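Local coordinates for protein ecto-NAD+ glycohydrolase (CD38 molecule) (Bos taurus, PDB 3GC6) that is a disulfide-rich, glycosylated ecto-enzyme of the ADP-ribosyl cyclase family, combining a cluster of helices with a four-stranded parallel sheet, at residues Arg27-Thr30 and Tyr31-Ile35; Gln49-Met52 and Ser53-Ser57; Leu146-Phe149 and Trp150-Leu153; His95-Ala98 and Lys99-Leu103. The protein carries 1 engineered substitution. All coordinates share one frame; numbering follows the deposited sequence.

Interaction 1 of 4, residues Arg27-Thr30 and Tyr31-Ile35; sequences RCDT and YTQTI. With SO4 (sulfate ion), chain E.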
loop_
_atom_site.group_PDB
_atom_site.type_symbol
_atom_site.label_atom_id
_atom_site.label_comp_id
_atom_site.label_asym_id
_atom_site.label_seq_id
_atom_site.Cartn_x
_atom_site.Cartn_y
_atom_site.Cartn_z
ATOM N N ARG A 27 4.441 -0.605 -11.065
ATOM C CA ARG A 27 3.386 0.415 -11.096
ATOM C C ARG A 27 2.413 0.243 -9.930
ATOM O O ARG A 27 1.932 1.227 -9.358
ATOM C CB ARG A 27 2.652 0.383 -12.442
ATOM C CG ARG A 27 3.491 0.936 -13.571
ATOM C CD ARG A 27 2.711 0.911 -14.875
ATOM N NE ARG A 27 3.448 1.562 -15.957
ATOM C CZ ARG A 27 2.939 1.815 -17.165
ATOM N NH1 ARG A 27 1.707 1.435 -17.472
ATOM N NH2 ARG A 27 3.696 2.461 -18.068
ATOM N N CYS A 28 2.107 -0.993 -9.576
ATOM C CA CYS A 28 1.166 -1.222 -8.487
ATOM C C CYS A 28 1.740 -0.713 -7.156
ATOM O O CYS A 28 1.049 -0.034 -6.387
ATOM C CB CYS A 28 0.824 -2.697 -8.390
ATOM S SG CYS A 28 -0.614 -3.018 -7.381
ATOM N N ASP A 29 3.010 -1.005 -6.908
ATOM C CA ASP A 29 3.643 -0.480 -5.678
ATOM C C ASP A 29 3.682 1.040 -5.691
ATOM O O ASP A 29 3.382 1.702 -4.686
ATOM C CB ASP A 29 5.061 -1.037 -5.535
ATOM C CG ASP A 29 5.081 -2.527 -5.165
ATOM O OD1 ASP A 29 4.072 -3.046 -4.650
ATOM O OD2 ASP A 29 6.134 -3.189 -5.385
ATOM N N THR A 30 4.088 1.622 -6.820
ATOM C CA THR A 30 4.117 3.069 -6.932
ATOM C C THR A 30 2.739 3.677 -6.673
ATOM O O THR A 30 2.569 4.639 -5.908
ATOM C CB THR A 30 4.655 3.463 -8.322
ATOM O OG1 THR A 30 6.025 3.047 -8.381
ATOM C CG2 THR A 30 4.526 4.983 -8.547
ATOM N N TYR A 31 1.733 3.114 -7.314
ATOM C CA TYR A 31 0.405 3.666 -7.176
ATOM C C TYR A 31 -0.127 3.601 -5.736
ATOM O O TYR A 31 -0.583 4.618 -5.183
ATOM C CB TYR A 31 -0.554 2.940 -8.120
ATOM C CG TYR A 31 -1.949 3.559 -8.150
ATOM C CD1 TYR A 31 -2.273 4.523 -9.107
ATOM C CD2 TYR A 31 -2.918 3.193 -7.206
ATOM C CE1 TYR A 31 -3.542 5.135 -9.152
ATOM C CE2 TYR A 31 -4.204 3.790 -7.233
ATOM C CZ TYR A 31 -4.504 4.757 -8.223
ATOM O OH TYR A 31 -5.772 5.320 -8.298
ATOM N N THR A 32 -0.050 2.413 -5.140
ATOM C CA THR A 32 -0.692 2.183 -3.853
ATOM C C THR A 32 0.041 2.865 -2.717
ATOM O O THR A 32 -0.568 3.109 -1.666
ATOM C CB THR A 32 -0.797 0.705 -3.526
ATOM O OG1 THR A 32 0.520 0.131 -3.568
ATOM C CG2 THR A 32 -1.695 -0.017 -4.549
ATOM N N GLN A 33 1.345 3.105 -2.892
ATOM C CA GLN A 33 2.162 3.645 -1.785
ATOM C C GLN A 33 2.555 5.110 -1.951
ATOM O O GLN A 33 2.839 5.806 -0.962
ATOM C CB GLN A 33 3.420 2.794 -1.627
ATOM C CG GLN A 33 3.130 1.378 -1.224
ATOM C CD GLN A 33 4.386 0.555 -1.070
ATOM O OE1 GLN A 33 5.396 1.032 -0.529
ATOM N NE2 GLN A 33 4.336 -0.692 -1.527
ATOM N N THR A 34 2.603 5.593 -3.179
ATOM C CA THR A 34 3.165 6.933 -3.390
ATOM C C THR A 34 2.245 7.866 -4.184
ATOM O O THR A 34 2.282 9.091 -4.010
ATOM C CB THR A 34 4.590 6.892 -4.005
ATOM O OG1 THR A 34 4.506 6.623 -5.412
ATOM C CG2 THR A 34 5.460 5.849 -3.329
ATOM N N ILE A 35 1.403 7.296 -5.040
ATOM C CA ILE A 35 0.462 8.095 -5.824
ATOM C C ILE A 35 -0.857 8.327 -5.094
ATOM O O ILE A 35 -1.258 9.484 -4.865
ATOM C CB ILE A 35 0.205 7.485 -7.213
ATOM C CG1 ILE A 35 1.506 7.472 -8.008
ATOM C CG2 ILE A 35 -0.863 8.284 -7.982
ATOM C CD1 ILE A 35 1.338 6.892 -9.364
HETATM S S SO4 E . 8.193 4.403 -6.386
HETATM O O1 SO4 E . 6.850 4.899 -6.096
HETATM O O2 SO4 E . 9.062 4.639 -5.226
HETATM O O3 SO4 E . 8.122 2.973 -6.683
HETATM O O4 SO4 E . 8.732 5.112 -7.549
HETATM O O HOH W 1 2.035 -2.101 -2.919
#

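Interaction 2 of 4, residues Gln49-Met52 and Ser53-Ser57; sequences QAFM and SAFIS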
loop_
_atom_site.group_PDB
_atom_site.type_symbol
_atom_site.label_atom_id
_atom_site.label_comp_id
_atom_site.label_asym_id
_atom_site.label_seq_id
_atom_site.Cartn_x
_atom_site.Cartn_y
_atom_site.Cartn_z
ATOM N N GLN A 49 -1.007 -11.252 -10.145
ATOM C CA GLN A 49 -1.304 -12.649 -10.465
ATOM C C GLN A 49 -2.680 -12.764 -11.163
ATOM O O GLN A 49 -2.821 -13.532 -12.137
ATOM C CB GLN A 49 -1.229 -13.511 -9.200
ATOM C CG GLN A 49 0.231 -13.694 -8.769
ATOM C CD GLN A 49 0.361 -14.357 -7.419
ATOM O OE1 GLN A 49 -0.607 -14.436 -6.676
ATOM N NE2 GLN A 49 1.565 -14.830 -7.096
ATOM N N ALA A 50 -3.671 -12.006 -10.675
ATOM C CA ALA A 50 -5.017 -12.012 -11.285
ATOM C C ALA A 50 -4.982 -11.442 -12.709
ATOM O O ALA A 50 -5.695 -11.926 -13.590
ATOM C CB ALA A 50 -6.012 -11.219 -10.426
ATOM N N PHE A 51 -4.193 -10.384 -12.919
ATOM C CA PHE A 51 -4.093 -9.781 -14.254
ATOM C C PHE A 51 -3.562 -10.834 -15.224
ATOM O O PHE A 51 -4.135 -11.067 -16.309
ATOM C CB PHE A 51 -3.139 -8.563 -14.157
ATOM C CG PHE A 51 -3.401 -7.490 -15.184
ATOM C CD1 PHE A 51 -3.302 -6.151 -14.826
ATOM C CD2 PHE A 51 -3.739 -7.806 -16.491
ATOM C CE1 PHE A 51 -3.550 -5.127 -15.767
ATOM C CE2 PHE A 51 -3.986 -6.789 -17.434
ATOM C CZ PHE A 51 -3.892 -5.449 -17.063
ATOM N N MET A 52 -2.457 -11.488 -14.854
ATOM C CA MET A 52 -1.873 -12.525 -15.718
ATOM C C MET A 52 -2.843 -13.682 -15.951
ATOM O O MET A 52 -3.011 -14.139 -17.091
ATOM C CB MET A 52 -0.532 -13.025 -15.118
ATOM C CG MET A 52 0.426 -11.864 -14.802
ATOM S SD MET A 52 0.848 -10.949 -16.350
ATOM C CE MET A 52 1.401 -12.278 -17.248
ATOM N N SER A 53 -3.491 -14.128 -14.879
ATOM C CA SER A 53 -4.413 -15.267 -14.962
ATOM C C SER A 53 -5.555 -14.988 -15.942
ATOM O O SER A 53 -6.026 -15.885 -16.642
ATOM C CB SER A 53 -4.981 -15.564 -13.577
ATOM O OG SER A 53 -4.043 -16.323 -12.827
ATOM N N ALA A 54 -5.974 -13.729 -16.001
ATOM C CA ALA A 54 -7.122 -13.354 -16.824
ATOM C C ALA A 54 -6.908 -13.750 -18.288
ATOM O O ALA A 54 -7.872 -14.144 -18.957
ATOM C CB ALA A 54 -7.388 -11.869 -16.723
ATOM N N PHE A 55 -5.676 -13.649 -18.794
ATOM C CA PHE A 55 -5.426 -13.834 -20.235
ATOM C C PHE A 55 -4.406 -14.917 -20.614
ATOM O O PHE A 55 -4.395 -15.420 -21.760
ATOM C CB PHE A 55 -5.054 -12.490 -20.924
ATOM C CG PHE A 55 -3.669 -11.985 -20.589
ATOM C CD1 PHE A 55 -2.587 -12.272 -21.411
ATOM C CD2 PHE A 55 -3.458 -11.249 -19.437
ATOM C CE1 PHE A 55 -1.305 -11.828 -21.100
ATOM C CE2 PHE A 55 -2.158 -10.794 -19.105
ATOM C CZ PHE A 55 -1.089 -11.080 -19.954
ATOM N N ILE A 56 -3.514 -15.264 -19.688
ATOM C CA ILE A 56 -2.412 -16.163 -20.051
ATOM C C ILE A 56 -2.923 -17.540 -20.478
ATOM O O ILE A 56 -3.824 -18.080 -19.837
ATOM C CB ILE A 56 -1.378 -16.249 -18.893
ATOM C CG1 ILE A 56 -0.533 -14.969 -18.825
ATOM C CG2 ILE A 56 -0.473 -17.484 -19.059
ATOM C CD1 ILE A 56 0.499 -14.873 -19.946
ATOM N N SER A 57 -2.360 -18.043 -21.582
ATOM C CA SER A 57 -2.624 -19.399 -22.094
ATOM C C SER A 57 -4.022 -19.550 -22.694
ATOM O O SER A 57 -4.442 -20.679 -23.037
ATOM C CB SER A 57 -2.363 -20.479 -21.024
ATOM O OG SER A 57 -2.010 -21.732 -21.614
#

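Interaction 3 of 4, residues Leu146-Phe149 and Trp150-Leu153; sequences LSVF and WEVL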
loop_
_atom_site.group_PDB
_atom_site.type_symbol
_atom_site.label_atom_id
_atom_site.label_comp_id
_atom_site.label_asym_id
_atom_site.label_seq_id
_atom_site.Cartn_x
_atom_site.Cartn_y
_atom_site.Cartn_z
ATOM N N LEU A 146 -6.628 -7.038 -24.714
ATOM C CA LEU A 146 -6.313 -5.617 -24.480
ATOM C C LEU A 146 -7.572 -4.759 -24.645
ATOM O O LEU A 146 -7.944 -3.986 -23.763
ATOM C CB LEU A 146 -5.166 -5.171 -25.400
ATOM C CG LEU A 146 -4.855 -3.675 -25.445
ATOM C CD1 LEU A 146 -4.535 -3.188 -24.076
ATOM C CD2 LEU A 146 -3.675 -3.418 -26.425
ATOM N N SER A 147 -8.268 -4.931 -25.767
ATOM C CA SER A 147 -9.490 -4.170 -26.036
ATOM C C SER A 147 -10.580 -4.453 -25.003
ATOM O O SER A 147 -11.233 -3.518 -24.486
ATOM C CB SER A 147 -10.008 -4.518 -27.452
ATOM O OG SER A 147 -9.059 -4.127 -28.428
ATOM N N VAL A 148 -10.782 -5.739 -24.684
ATOM C CA VAL A 148 -11.810 -6.114 -23.725
ATOM C C VAL A 148 -11.512 -5.556 -22.318
ATOM O O VAL A 148 -12.416 -5.103 -21.602
ATOM C CB VAL A 148 -12.068 -7.631 -23.745
ATOM C CG1 VAL A 148 -12.955 -8.021 -22.586
ATOM C CG2 VAL A 148 -12.701 -7.981 -25.090
ATOM N N PHE A 149 -10.243 -5.531 -21.923
ATOM C CA PHE A 149 -9.869 -4.932 -20.633
ATOM C C PHE A 149 -10.378 -3.486 -20.573
ATOM O O PHE A 149 -11.036 -3.065 -19.605
ATOM C CB PHE A 149 -8.347 -4.924 -20.478
ATOM C CG PHE A 149 -7.879 -4.123 -19.306
ATOM C CD1 PHE A 149 -7.862 -4.675 -18.016
ATOM C CD2 PHE A 149 -7.471 -2.812 -19.484
ATOM C CE1 PHE A 149 -7.405 -3.889 -16.892
ATOM C CE2 PHE A 149 -7.033 -2.039 -18.388
ATOM C CZ PHE A 149 -6.997 -2.589 -17.112
ATOM N N TRP A 150 -10.054 -2.696 -21.596
ATOM C CA TRP A 150 -10.418 -1.267 -21.508
ATOM C C TRP A 150 -11.942 -1.103 -21.591
ATOM O O TRP A 150 -12.495 -0.164 -21.021
ATOM C CB TRP A 150 -9.683 -0.469 -22.588
ATOM C CG TRP A 150 -8.241 -0.331 -22.250
ATOM C CD1 TRP A 150 -7.192 -0.942 -22.877
ATOM C CD2 TRP A 150 -7.670 0.471 -21.205
ATOM N NE1 TRP A 150 -5.991 -0.586 -22.277
ATOM C CE2 TRP A 150 -6.272 0.279 -21.234
ATOM C CE3 TRP A 150 -8.208 1.302 -20.213
ATOM C CZ2 TRP A 150 -5.402 0.939 -20.328
ATOM C CZ3 TRP A 150 -7.362 1.931 -19.316
ATOM C CH2 TRP A 150 -5.968 1.754 -19.370
ATOM N N GLU A 151 -12.602 -2.002 -22.318
ATOM C CA GLU A 151 -14.063 -1.947 -22.423
ATOM C C GLU A 151 -14.674 -2.214 -21.047
ATOM O O GLU A 151 -15.541 -1.444 -20.586
ATOM C CB GLU A 151 -14.531 -2.947 -23.502
ATOM C CG GLU A 151 -15.923 -3.507 -23.451
ATOM C CD GLU A 151 -15.973 -4.803 -24.295
ATOM O OE1 GLU A 151 -15.475 -4.774 -25.447
ATOM O OE2 GLU A 151 -16.434 -5.852 -23.809
ATOM N N VAL A 152 -14.267 -3.286 -20.362
ATOM C CA VAL A 152 -14.922 -3.601 -19.108
ATOM C C VAL A 152 -14.502 -2.606 -18.017
ATOM O O VAL A 152 -15.318 -2.223 -17.168
ATOM C CB VAL A 152 -14.710 -5.075 -18.674
ATOM C CG1 VAL A 152 -13.271 -5.367 -18.476
ATOM C CG2 VAL A 152 -15.552 -5.375 -17.408
ATOM N N LEU A 153 -13.244 -2.184 -18.039
ATOM C CA LEU A 153 -12.842 -1.163 -17.064
ATOM C C LEU A 153 -13.670 0.096 -17.269
ATOM O O LEU A 153 -14.101 0.733 -16.295
ATOM C CB LEU A 153 -11.348 -0.821 -17.147
ATOM C CG LEU A 153 -10.744 -0.264 -15.849
ATOM C CD1 LEU A 153 -10.695 -1.338 -14.732
ATOM C CD2 LEU A 153 -9.371 0.326 -16.139
#

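Interaction 4 of 4, residues His95-Ala98 and Lys99-Leu103; sequences HEYA and KRRRL. With SO4 (sulfate ion), chain F.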
loop_
_atom_site.group_PDB
_atom_site.type_symbol
_atom_site.label_atom_id
_atom_site.label_comp_id
_atom_site.label_asym_id
_atom_site.label_seq_id
_atom_site.Cartn_x
_atom_site.Cartn_y
_atom_site.Cartn_z
ATOM N N HIS A 95 -5.439 14.701 -19.306
ATOM C CA HIS A 95 -4.601 14.238 -18.194
ATOM C C HIS A 95 -3.900 15.406 -17.514
ATOM O O HIS A 95 -3.788 15.431 -16.288
ATOM C CB HIS A 95 -3.714 13.086 -18.645
ATOM C CG HIS A 95 -4.514 11.891 -19.095
ATOM N ND1 HIS A 95 -4.981 10.927 -18.216
ATOM C CD2 HIS A 95 -4.986 11.535 -20.319
ATOM C CE1 HIS A 95 -5.680 10.019 -18.878
ATOM N NE2 HIS A 95 -5.698 10.364 -20.156
ATOM N N GLU A 96 -3.528 16.416 -18.299
ATOM C CA GLU A 96 -2.995 17.649 -17.688
ATOM C C GLU A 96 -4.054 18.291 -16.787
ATOM O O GLU A 96 -3.776 18.678 -15.647
ATOM C CB GLU A 96 -2.500 18.629 -18.760
ATOM C CG GLU A 96 -1.900 19.938 -18.201
ATOM C CD GLU A 96 -0.674 19.738 -17.317
ATOM O OE1 GLU A 96 -0.056 18.642 -17.348
ATOM O OE2 GLU A 96 -0.330 20.715 -16.602
ATOM N N TYR A 97 -5.282 18.397 -17.294
ATOM C CA TYR A 97 -6.368 18.968 -16.501
ATOM C C TYR A 97 -6.584 18.167 -15.214
ATOM O O TYR A 97 -6.689 18.737 -14.128
ATOM C CB TYR A 97 -7.630 18.966 -17.365
ATOM C CG TYR A 97 -8.949 19.231 -16.671
ATOM C CD1 TYR A 97 -9.290 20.513 -16.239
ATOM C CD2 TYR A 97 -9.888 18.221 -16.542
ATOM C CE1 TYR A 97 -10.538 20.771 -15.657
ATOM C CE2 TYR A 97 -11.130 18.471 -15.964
ATOM C CZ TYR A 97 -11.432 19.722 -15.507
ATOM O OH TYR A 97 -12.667 19.963 -14.938
ATOM N N ALA A 98 -6.653 16.843 -15.327
ATOM C CA ALA A 98 -6.883 16.026 -14.148
ATOM C C ALA A 98 -5.772 16.206 -13.154
ATOM O O ALA A 98 -6.046 16.282 -11.959
ATOM C CB ALA A 98 -7.037 14.567 -14.516
ATOM N N LYS A 99 -4.531 16.297 -13.645
ATOM C CA LYS A 99 -3.367 16.500 -12.743
ATOM C C LYS A 99 -3.466 17.843 -12.016
ATOM O O LYS A 99 -3.325 17.919 -10.779
ATOM C CB LYS A 99 -2.060 16.367 -13.534
ATOM C CG LYS A 99 -1.804 14.923 -13.893
ATOM C CD LYS A 99 -0.445 14.649 -14.528
ATOM C CE LYS A 99 -0.556 14.710 -16.059
ATOM N NZ LYS A 99 -0.122 13.433 -16.715
ATOM N N ARG A 100 -3.735 18.911 -12.763
ATOM C CA ARG A 100 -3.763 20.240 -12.166
ATOM C C ARG A 100 -4.900 20.369 -11.165
ATOM O O ARG A 100 -4.766 21.072 -10.142
ATOM C CB ARG A 100 -3.923 21.302 -13.263
ATOM C CG ARG A 100 -2.745 21.375 -14.248
ATOM C CD ARG A 100 -1.489 22.060 -13.654
ATOM N NE ARG A 100 -0.873 21.278 -12.583
ATOM C CZ ARG A 100 -0.101 20.209 -12.774
ATOM N NH1 ARG A 100 0.168 19.768 -13.999
ATOM N NH2 ARG A 100 0.405 19.564 -11.728
ATOM N N ARG A 101 -6.008 19.674 -11.428
ATOM C CA ARG A 101 -7.219 19.815 -10.616
ATOM C C ARG A 101 -7.385 18.692 -9.578
ATOM O O ARG A 101 -8.373 18.694 -8.837
ATOM C CB ARG A 101 -8.483 19.877 -11.493
ATOM C CG ARG A 101 -8.471 20.978 -12.552
ATOM C CD ARG A 101 -8.794 22.314 -11.959
ATOM N NE ARG A 101 -8.823 23.402 -12.955
ATOM C CZ ARG A 101 -9.923 24.031 -13.342
ATOM N NH1 ARG A 101 -11.099 23.679 -12.829
ATOM N NH2 ARG A 101 -9.851 25.030 -14.227
ATOM N N ARG A 102 -6.421 17.777 -9.510
ATOM C CA ARG A 102 -6.468 16.611 -8.610
ATOM C C ARG A 102 -7.782 15.844 -8.814
ATOM O O ARG A 102 -8.500 15.506 -7.870
ATOM C CB ARG A 102 -6.312 17.036 -7.134
ATOM C CG ARG A 102 -5.089 17.938 -6.819
ATOM C CD ARG A 102 -3.750 17.435 -7.327
ATOM N NE ARG A 102 -2.621 18.205 -6.758
ATOM C CZ ARG A 102 -2.044 19.278 -7.312
ATOM N NH1 ARG A 102 -2.465 19.753 -8.471
ATOM N NH2 ARG A 102 -1.032 19.889 -6.699
ATOM N N LEU A 103 -8.102 15.616 -10.082
ATOM C CA LEU A 103 -9.235 14.771 -10.480
ATOM C C LEU A 103 -8.693 13.438 -11.019
ATOM O O LEU A 103 -7.466 13.225 -11.135
ATOM C CB LEU A 103 -10.054 15.458 -11.589
ATOM C CG LEU A 103 -10.532 16.859 -11.201
ATOM C CD1 LEU A 103 -11.163 17.587 -12.399
ATOM C CD2 LEU A 103 -11.478 16.830 -9.998
HETATM S S SO4 F . 0.733 21.784 -8.630
HETATM O O1 SO4 F . -0.496 21.226 -9.202
HETATM O O2 SO4 F . 0.424 22.648 -7.499
HETATM O O3 SO4 F . 1.584 20.681 -8.188
HETATM O O4 SO4 F . 1.410 22.561 -9.672
HETATM O O HOH W 2 2.020 18.203 -15.721
#

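Interaction 1 of 4, residues Arg27-Thr30 and Tyr31-Ile35
Thr30 and Thr34, one helical turn apart near the end of helix 20-35, cross obliquely and turn their hydroxyls to the same sulfate ion. Thr34 OG1 lies 2.8 Å from Thr30 O and 3.0 Å from sulfate O1, so its single proton has two possible acceptors. Thr30 OG1 is 2.7 Å from sulfate O3 and also near Glu26 O. On the apolar flank, Thr30 CG2 rests 3.8 Å from Ile35 CD1. Thr32 uses its hydroxyl differently: with OG1 set between the backbone N and the carbonyl carbon (chi1 56°), it folds back and donates to Cys28 O at 2.9 Å, while Thr32 N reaches that oxygen from the other face of the carbonyl plane. Asp29 and Gln33 run side by side, carboxylate and amide planes 51° apart. Asp29 OD1 and Gln33 NE2, 3.9 Å apart, make no direct bond; a water donates to OD1 and to Thr32 OG1 and accepts from NE2. Asn43 ND2 of the second subunit donates to Asp29 OD2, and Arg42 O of that subunit accepts from Gln33 NE2, placing this pair at the dimer interface. Thr30 O accepts from Thr34 N and, at 3.0 Å, from Ile35 N, the mark of the pi-type turn at 31-35. Ser41 OG of the second subunit also bonds the sulfate, so the ion sits at the subunit interface, where uncharged hydroxyls of both chains probably hold it.

Interaction 2 of 4, residues Gln49-Met52 and Ser53-Ser57
Met52 and Phe55 form a Met-aromatic contact on helix 44-55 and the residues that follow, with Ile56 completing the apolar centre. The sulfur Met52 SD sits 5.1 Å from the centroid of the Phe55 ring and 66° off its normal, an oblique approach. The methionine chain bends at both chi2 and chi3, which carries its methyl onward: Met52 CE meets Ile56 CG1 at 3.7 Å and Phe55 CZ at 3.9 Å. Ile56 CG1 also lies over one face of the Phe55 ring, displaced toward the rim. Phe51 touches the same ring more loosely, its CD2 being 4.3 Å from Phe55 CE2. Beyond the segments, Trp120 meets both phenylalanines, and Phe20 presents a T-shaped partner to Phe51, so the cluster joins helix 44-55 to helix 20-35 and to the loop that carries Trp120.

Phe55 holds its ring against the preceding turn because CG lies between the backbone N and the carbonyl carbon (chi1 73°). That rotation brings Phe55 CD2 to 3.2 Å from Phe51 O, which lies at the ring edge near its plane, while Met52 O lies over a face. At the polar edge, exposed Ser53 bonds through its N to Gln49 O, and Ser53 OG lies 3.1 Å from that same Gln49 O, a bond that is not settled. Met52 O takes two donors: Ile56 N arrives at 2.9 Å almost straight in line with the carbonyl, whereas Phe55 N, at 3.2 Å, stands above the carbonyl plane, 53° out of it.

Interaction 3 of 4, residues Leu146-Phe149 and Trp150-Leu153
Phe149 and Trp150, consecutive on helix 145-159, pack as a T-shaped aromatic pair, the edge of the phenyl ring toward the face of the indole. The Phe149 ring and the five-membered ring of Trp150 have centroids 4.9 Å apart and planes at 86°. Phe149 CE2 stands 3.6 Å above the indole plane, over its centre. Different first torsions make this possible: Phe149 CG is anti to the backbone N (chi1 170°), whereas Trp150 CG lies beside it (chi1 -73°), so the two rings converge.

Leu146 packs against the pyrrole part of the indole, its CD1 lying 3.5 Å from Trp150 NE1. Leu146 O is 3.3 Å from Trp150 CD1 and also accepts from Trp150 N. At the far end of the phenyl ring, Phe149 CZ meets Leu153 CD2 at 3.9 Å. Further out, Trp120 and Tyr68 make edge-to-face pairs with Phe149, and Ala115 touches both rings. The backbone bonds, such as Leu153 N to Phe149 O, follow the regular i to i+4 pattern. Flanked by Leu146 a turn before Trp150 and Leu153 a turn after Phe149, the pair places buried Phe149 in an aromatic cluster between helix 145-159 and helices 69-74 and 110-115, in the helical part of the ADP-ribosyl cyclase fold.

Interaction 4 of 4, residues His95-Ala98 and Lys99-Leu103
Glu96 and Arg100 make an i to i+4 salt bridge on the outer side of helix 91-101, just before a Schellman motif ends the helix. Arg100 NH1 lies 2.8 Å from Glu96 OE2; the acceptor is in the guanidinium plane, yet the nitrogen meets the carboxylate from above, 45° out of its plane. A water completes the link, donating to Glu96 OE1 at 2.7 Å and accepting from Arg100 NH1. The bend of Arg100 at chi2 and chi3 lets the rest of its guanidinium edge serve a sulfate ion, NH2 being 3.2 Å from sulfate O1. Arg102 NH1 grips that same oxygen at 2.6 Å, so two arginines share one anion and probably offset its charge.

The cap itself rests on the positive phi of Arg102 (53°): Leu103 N returns to Ala98 O at 2.9 Å, in the carbonyl plane and on a lone pair, and Arg102 N bonds weakly to Lys99 O. On the inner side Arg101 CG and Leu103 CD1 approach the Tyr97 ring from the same side, the first near CE1 (3.7 Å), the second near CE2 (3.7 Å). Arg101 also turns a guanidinium face to CE1 and sends NH2 to Leu244 O. Tyr97 meets Phe243 of helix 240-244 and lies against strands 85-88 and 164-170, seating the end of helix 91-101 on the parallel sheet.

How the interactions relate
Interactions 2 and 3 join directly: Phe51 CZ lies 3.8 Å from Phe149 CE1, and Trp120 meets both rings, so helices 44-55 and 145-159 share one aromatic core. Interaction 1 stays about 8 Å from each of them at the nearest atoms, but the Cys28-Cys44 disulfide ties its helix to helix 44-55, and helix 110-115 packs against both interaction 1 and interaction 3. Interaction 4 belongs to the sheet-bearing side, with its centre 31 Å from that of interaction 2; Asp108 bridges toward interaction 1, receiving Tyr31 OH and touching Ala98. Interactions 1 and 4 each bind a separate sulfate, probably from the crystallisation liquor.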